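Local atomic coordinates of Xaa-Pro Dipeptidase (Alteromonas macleodii, PDB entry 2QS8), a protein that probably cleaves residues from the C-terminal end of peptides as a metal-dependent carboxypeptidase of the amidohydrolase superfamily, although it is named an Xaa-Pro dipeptidase. Residues 193-198 and 211-216; 240-245 and 261-266. All blocks are in the same frame, centred on the assembly; numbering follows the deposited sequence.

How the interactions relate
Along the chain, strand 192-196 runs into T198, and interaction 1 closes the 12-residue loop between 198 and 211, which has neither helix nor strand, before helix 215-227 begins. The chain then makes strand 231-236 and helix 239-248, passes through strand 252-253, and enters helix 261-270, where interaction 2 closes. The two closures follow in series, neither nested nor crossed, with centres 13 Å apart. They nevertheless touch: R244 probably donates through NH1 to F213 O (2.9 Å) and probably accepts from Q215 NE2 at its own carbonyl O (2.9 Å). Helix 239-248 thus links the strand-to-helix connection of interaction 1 to the next barrel helix.

Interaction 1: 193-198 and 211-216; sequences IKITVT and PQFTQE
One direct hydrogen bond joins the backbones: Q212 N donates to V197 O over 2.8 Å and almost straight, with an N-H...O angle of 167°. The nitrogen approaches from above the carbonyl plane, 44° out of it. Beside this bond T198 and P211 form a single beta bridge, with no ladder beyond it.

Water supplies a second polar link. T196 OG1 donates to water 1 at 2.7 Å, and the water donates in turn to Q212 OE1 at 2.9 Å. H150 N also donates to OE1, so two donors grip this oxygen and probably hold the amide's orientation. The Q212 side chain, extended beyond CG, lies along the T198 carbonyl; OE1 and T198 O, 3.4 Å apart, are both acceptors and are not bonded. T198 OG1 accepts from H237 N.

The apolar part centres on F213. I195 has CG1 in the crowded position between N and the carbonyl carbon and its chain extended (anti) beyond, which carries CD1 over one ring face, 4.2 Å from the centroid and 9° off the normal, a CH-pi contact. On the same side of the ring I195 CB lies against the CZ end, while V197 CG2 packs on F213 CB at 3.7 Å. T196 O sits near the ring plane at its edge, 3.3 Å from F213 CD1, where the polarised C-H groups probably suit it.

T214 N-caps helix 215-227 through E217 N, at the helix start in the beta-alpha-beta crossover from strand 192-196 to strand 231-236. H150 and H237 line the methionine pocket. The chemistry therefore implies a buried contact in which F213 packs against I195 and V197, while Q212 OE1 and T198 OG1 each hold the backbone N of a pocket residue, consistent with a second-shell role.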
loop_
_atom_site.group_PDB
_atom_site.type_symbol
_atom_site.label_atom_id
_atom_site.label_comp_id
_atom_site.label_asym_id
_atom_site.label_seq_id
_atom_site.Cartn_x
_atom_site.Cartn_y
_atom_site.Cartn_z
ATOM N N ILE A 193 -16.864 -16.107 0.387
ATOM C CA ILE A 193 -15.819 -15.607 -0.490
ATOM C C ILE A 193 -15.430 -16.621 -1.539
ATOM O O ILE A 193 -15.412 -17.827 -1.287
ATOM C CB ILE A 193 -14.548 -15.251 0.321
ATOM C CG1 ILE A 193 -14.840 -14.101 1.285
ATOM C CG2 ILE A 193 -13.400 -14.890 -0.625
ATOM C CD1 ILE A 193 -15.186 -12.772 0.603
ATOM N N LYS A 194 -15.105 -16.117 -2.723
ATOM C CA LYS A 194 -14.663 -16.951 -3.826
ATOM C C LYS A 194 -13.426 -16.299 -4.451
ATOM O O LYS A 194 -13.418 -15.094 -4.708
ATOM C CB LYS A 194 -15.780 -17.075 -4.863
ATOM C CG LYS A 194 -15.333 -17.602 -6.212
ATOM C CD LYS A 194 -14.874 -19.043 -6.142
ATOM C CE LYS A 194 -14.591 -19.580 -7.541
ATOM N NZ LYS A 194 -15.701 -19.304 -8.494
ATOM N N ILE A 195 -12.378 -17.086 -4.668
ATOM C CA ILE A 195 -11.158 -16.568 -5.284
ATOM C C ILE A 195 -10.669 -17.519 -6.374
ATOM O O ILE A 195 -11.018 -18.704 -6.376
ATOM C CB ILE A 195 -10.000 -16.417 -4.265
ATOM C CG1 ILE A 195 -9.566 -17.796 -3.752
ATOM C CG2 ILE A 195 -10.415 -15.507 -3.139
ATOM C CD1 ILE A 195 -8.344 -17.774 -2.827
ATOM N N THR A 196 -9.886 -16.993 -7.306
ATOM C CA THR A 196 -9.292 -17.809 -8.354
ATOM C C THR A 196 -7.813 -17.921 -7.964
ATOM O O THR A 196 -7.007 -17.026 -8.223
ATOM C CB THR A 196 -9.448 -17.163 -9.765
ATOM O OG1 THR A 196 -9.086 -15.777 -9.722
ATOM C CG2 THR A 196 -10.878 -17.287 -10.246
ATOM N N VAL A 197 -7.476 -19.023 -7.304
ATOM C CA VAL A 197 -6.109 -19.247 -6.859
ATOM C C VAL A 197 -5.158 -19.647 -8.001
ATOM O O VAL A 197 -3.941 -19.664 -7.816
ATOM C CB VAL A 197 -6.060 -20.319 -5.732
ATOM C CG1 VAL A 197 -5.964 -21.706 -6.324
ATOM C CG2 VAL A 197 -4.895 -20.025 -4.789
ATOM N N THR A 198 -5.711 -19.984 -9.165
ATOM C CA THR A 198 -4.886 -20.321 -10.328
ATOM C C THR A 198 -5.541 -19.734 -11.570
ATOM O O THR A 198 -6.650 -19.208 -11.501
ATOM C CB THR A 198 -4.760 -21.849 -10.563
ATOM O OG1 THR A 198 -6.006 -22.363 -11.049
ATOM C CG2 THR A 198 -4.378 -22.571 -9.278
ATOM N N PRO A 211 -0.276 -20.645 -10.652
ATOM C CA PRO A 211 -0.612 -20.137 -9.309
ATOM C C PRO A 211 -0.730 -18.601 -9.335
ATOM O O PRO A 211 0.240 -17.905 -9.670
ATOM C CB PRO A 211 0.561 -20.621 -8.461
ATOM C CG PRO A 211 1.706 -20.564 -9.433
ATOM C CD PRO A 211 1.104 -21.161 -10.686
ATOM N N GLN A 212 -1.907 -18.078 -8.995
ATOM C CA GLN A 212 -2.129 -16.626 -9.030
ATOM C C GLN A 212 -2.310 -15.931 -7.673
ATOM O O GLN A 212 -2.612 -14.743 -7.603
ATOM C CB GLN A 212 -3.298 -16.305 -9.967
ATOM C CG GLN A 212 -3.107 -16.910 -11.353
ATOM C CD GLN A 212 -4.143 -16.452 -12.353
ATOM O OE1 GLN A 212 -5.277 -16.133 -11.985
ATOM N NE2 GLN A 212 -3.765 -16.434 -13.632
ATOM N N PHE A 213 -2.113 -16.679 -6.599
ATOM C CA PHE A 213 -2.175 -16.137 -5.248
ATOM C C PHE A 213 -0.906 -16.624 -4.561
ATOM O O PHE A 213 -0.524 -17.791 -4.708
ATOM C CB PHE A 213 -3.395 -16.661 -4.482
ATOM C CG PHE A 213 -4.608 -15.759 -4.540
ATOM C CD1 PHE A 213 -5.355 -15.633 -5.707
ATOM C CD2 PHE A 213 -4.999 -15.040 -3.417
ATOM C CE1 PHE A 213 -6.481 -14.804 -5.754
ATOM C CE2 PHE A 213 -6.125 -14.203 -3.451
ATOM C CZ PHE A 213 -6.866 -14.088 -4.622
ATOM N N THR A 214 -0.237 -15.743 -3.834
ATOM C CA THR A 214 0.968 -16.134 -3.104
ATOM C C THR A 214 0.436 -16.795 -1.827
ATOM O O THR A 214 -0.742 -16.652 -1.499
ATOM C CB THR A 214 1.810 -14.912 -2.709
ATOM O OG1 THR A 214 1.083 -14.160 -1.739
ATOM C CG2 THR A 214 2.101 -14.005 -3.932
ATOM N N GLN A 215 1.287 -17.517 -1.100
ATOM C CA GLN A 215 0.831 -18.177 0.115
ATOM C C GLN A 215 0.367 -17.100 1.098
ATOM O O GLN A 215 -0.654 -17.251 1.768
ATOM C CB GLN A 215 1.943 -19.021 0.732
ATOM C CG GLN A 215 1.459 -19.892 1.880
ATOM C CD GLN A 215 0.417 -20.910 1.428
ATOM O OE1 GLN A 215 0.695 -21.792 0.606
ATOM N NE2 GLN A 215 -0.792 -20.792 1.967
ATOM N N GLU A 216 1.121 -16.011 1.174
ATOM C CA GLU A 216 0.766 -14.897 2.052
ATOM C C GLU A 216 -0.609 -14.312 1.679
ATOM O O GLU A 216 -1.411 -13.984 2.550
ATOM C CB GLU A 216 1.836 -13.810 1.952
ATOM C CG GLU A 216 1.504 -12.498 2.642
ATOM C CD GLU A 216 2.590 -11.438 2.422
ATOM O OE1 GLU A 216 2.984 -11.208 1.257
ATOM O OE2 GLU A 216 3.048 -10.829 3.414
HETATM O O HOH W 1 -6.623 -14.725 -9.837
#

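Interaction 2: 240-245 and 261-266; sequences EGMKRA and LEAMDL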
loop_
_atom_site.group_PDB
_atom_site.type_symbol
_atom_site.label_atom_id
_atom_site.label_comp_id
_atom_site.label_asym_id
_atom_site.label_seq_id
_atom_site.Cartn_x
_atom_site.Cartn_y
_atom_site.Cartn_z
ATOM N N GLU A 240 -0.200 -26.490 -7.849
ATOM C CA GLU A 240 0.473 -25.582 -6.932
ATOM C C GLU A 240 -0.419 -24.527 -6.269
ATOM O O GLU A 240 -0.363 -24.337 -5.054
ATOM C CB GLU A 240 1.648 -24.882 -7.612
ATOM C CG GLU A 240 2.333 -23.895 -6.680
ATOM C CD GLU A 240 3.824 -23.788 -6.907
ATOM O OE1 GLU A 240 4.246 -23.317 -7.989
ATOM O OE2 GLU A 240 4.583 -24.179 -5.990
ATOM N N GLY A 241 -1.229 -23.829 -7.054
ATOM C CA GLY A 241 -2.095 -22.831 -6.468
ATOM C C GLY A 241 -3.067 -23.529 -5.550
ATOM O O GLY A 241 -3.348 -23.064 -4.445
HETATM N N MSE A 242 -3.569 -24.667 -6.019
HETATM C CA MSE A 242 -4.523 -25.467 -5.264
HETATM C C MSE A 242 -3.998 -25.797 -3.862
HETATM O O MSE A 242 -4.698 -25.600 -2.874
HETATM C CB MSE A 242 -4.817 -26.755 -6.037
HETATM C CG MSE A 242 -5.914 -27.612 -5.450
HETATM SE SE MSE A 242 -6.234 -29.243 -6.524
HETATM C CE MSE A 242 -7.813 -29.982 -5.651
ATOM N N LYS A 243 -2.760 -26.278 -3.783
ATOM C CA LYS A 243 -2.163 -26.631 -2.490
ATOM C C LYS A 243 -1.922 -25.434 -1.558
ATOM O O LYS A 243 -2.019 -25.559 -0.331
ATOM C CB LYS A 243 -0.872 -27.422 -2.719
ATOM C CG LYS A 243 -1.154 -28.792 -3.336
ATOM C CD LYS A 243 0.070 -29.666 -3.497
ATOM C CE LYS A 243 0.974 -29.182 -4.600
ATOM N NZ LYS A 243 1.844 -30.285 -5.093
ATOM N N ARG A 244 -1.624 -24.269 -2.127
ATOM C CA ARG A 244 -1.417 -23.085 -1.296
ATOM C C ARG A 244 -2.736 -22.794 -0.578
ATOM O O ARG A 244 -2.748 -22.392 0.581
ATOM C CB ARG A 244 -1.009 -21.878 -2.151
ATOM C CG ARG A 244 0.322 -22.034 -2.862
ATOM C CD ARG A 244 0.760 -20.758 -3.587
ATOM N NE ARG A 244 2.042 -20.943 -4.265
ATOM C CZ ARG A 244 2.640 -20.030 -5.033
ATOM N NH1 ARG A 244 2.079 -18.842 -5.243
ATOM N NH2 ARG A 244 3.815 -20.301 -5.586
ATOM N N ALA A 245 -3.840 -23.027 -1.281
ATOM C CA ALA A 245 -5.169 -22.787 -0.737
ATOM C C ALA A 245 -5.599 -23.866 0.257
ATOM O O ALA A 245 -6.200 -23.557 1.283
ATOM C CB ALA A 245 -6.191 -22.678 -1.874
ATOM N N LEU A 261 -1.424 -36.291 -6.052
ATOM C CA LEU A 261 -1.499 -37.140 -4.861
ATOM C C LEU A 261 -1.321 -36.334 -3.576
ATOM O O LEU A 261 -2.059 -36.521 -2.610
ATOM C CB LEU A 261 -0.440 -38.254 -4.922
ATOM C CG LEU A 261 -0.357 -39.195 -3.710
ATOM C CD1 LEU A 261 -1.702 -39.877 -3.485
ATOM C CD2 LEU A 261 0.736 -40.238 -3.932
ATOM N N GLU A 262 -0.343 -35.436 -3.569
ATOM C CA GLU A 262 -0.089 -34.614 -2.394
ATOM C C GLU A 262 -1.284 -33.726 -2.040
ATOM O O GLU A 262 -1.645 -33.587 -0.869
ATOM C CB GLU A 262 1.133 -33.730 -2.617
ATOM C CG GLU A 262 1.445 -32.854 -1.423
ATOM C CD GLU A 262 2.493 -31.804 -1.721
ATOM O OE1 GLU A 262 2.775 -30.995 -0.811
ATOM O OE2 GLU A 262 3.030 -31.784 -2.854
ATOM N N ALA A 263 -1.894 -33.123 -3.056
ATOM C CA ALA A 263 -3.036 -32.251 -2.831
ATOM C C ALA A 263 -4.190 -33.048 -2.241
ATOM O O ALA A 263 -4.907 -32.553 -1.385
ATOM C CB ALA A 263 -3.466 -31.590 -4.133
HETATM N N MSE A 264 -4.353 -34.284 -2.701
HETATM C CA MSE A 264 -5.418 -35.135 -2.213
HETATM C C MSE A 264 -5.280 -35.456 -0.737
HETATM O O MSE A 264 -6.251 -35.352 0.002
HETATM C CB MSE A 264 -5.475 -36.407 -3.035
HETATM C CG MSE A 264 -5.856 -36.128 -4.471
HETATM SE SE MSE A 264 -6.314 -37.755 -5.496
HETATM C CE MSE A 264 -4.585 -38.290 -6.197
ATOM N N ASP A 265 -4.080 -35.831 -0.302
ATOM C CA ASP A 265 -3.866 -36.128 1.108
ATOM C C ASP A 265 -4.023 -34.855 1.942
ATOM O O ASP A 265 -4.518 -34.894 3.068
ATOM C CB ASP A 265 -2.481 -36.738 1.337
ATOM C CG ASP A 265 -2.363 -38.145 0.766
ATOM O OD1 ASP A 265 -3.321 -38.927 0.927
ATOM O OD2 ASP A 265 -1.315 -38.477 0.172
ATOM N N LEU A 266 -3.595 -33.727 1.395
ATOM C CA LEU A 266 -3.735 -32.468 2.111
ATOM C C LEU A 266 -5.214 -32.168 2.316
ATOM O O LEU A 266 -5.622 -31.768 3.397
ATOM C CB LEU A 266 -3.071 -31.330 1.333
ATOM C CG LEU A 266 -1.547 -31.272 1.445
ATOM C CD1 LEU A 266 -0.995 -30.253 0.465
ATOM C CD2 LEU A 266 -1.155 -30.906 2.878
#
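K243 holds CG beside its backbone N and anti to the carbonyl carbon, then bends at chi3 (-72°), whereas E262 sets CG anti to its N and stays extended to the carboxylate. The two chains cross at about a right angle, and K243 NZ donates to E262 OE2 at 2.9 Å in a salt bridge. The ammonium comes from above the carboxylate plane, 58° out of it. D260 gives NZ a second ionic partner through OD2, while its OD1 accepts from A263 N in the first turn of helix 261-270.

Below the charges, the lysine's CG rests on A263 CB at 3.7 Å, with L266 CD1 also against it at 4.1 Å. On the deeper side the SE atom of selenomethionine M242 reaches A263 CB at 4.3 Å. An alanine here removes the ammonium shared by E262 and D260 together with its methylenes, which would probably loosen the packing of the two helices.

The short axes approach to 9.9 Å and run nearly parallel at 19°, with A263 as the small residue facing K243. Successive helices 239-248 and 261-270, connected through strand 252-253, pack this way side by side in the outer layer of a TIM barrel.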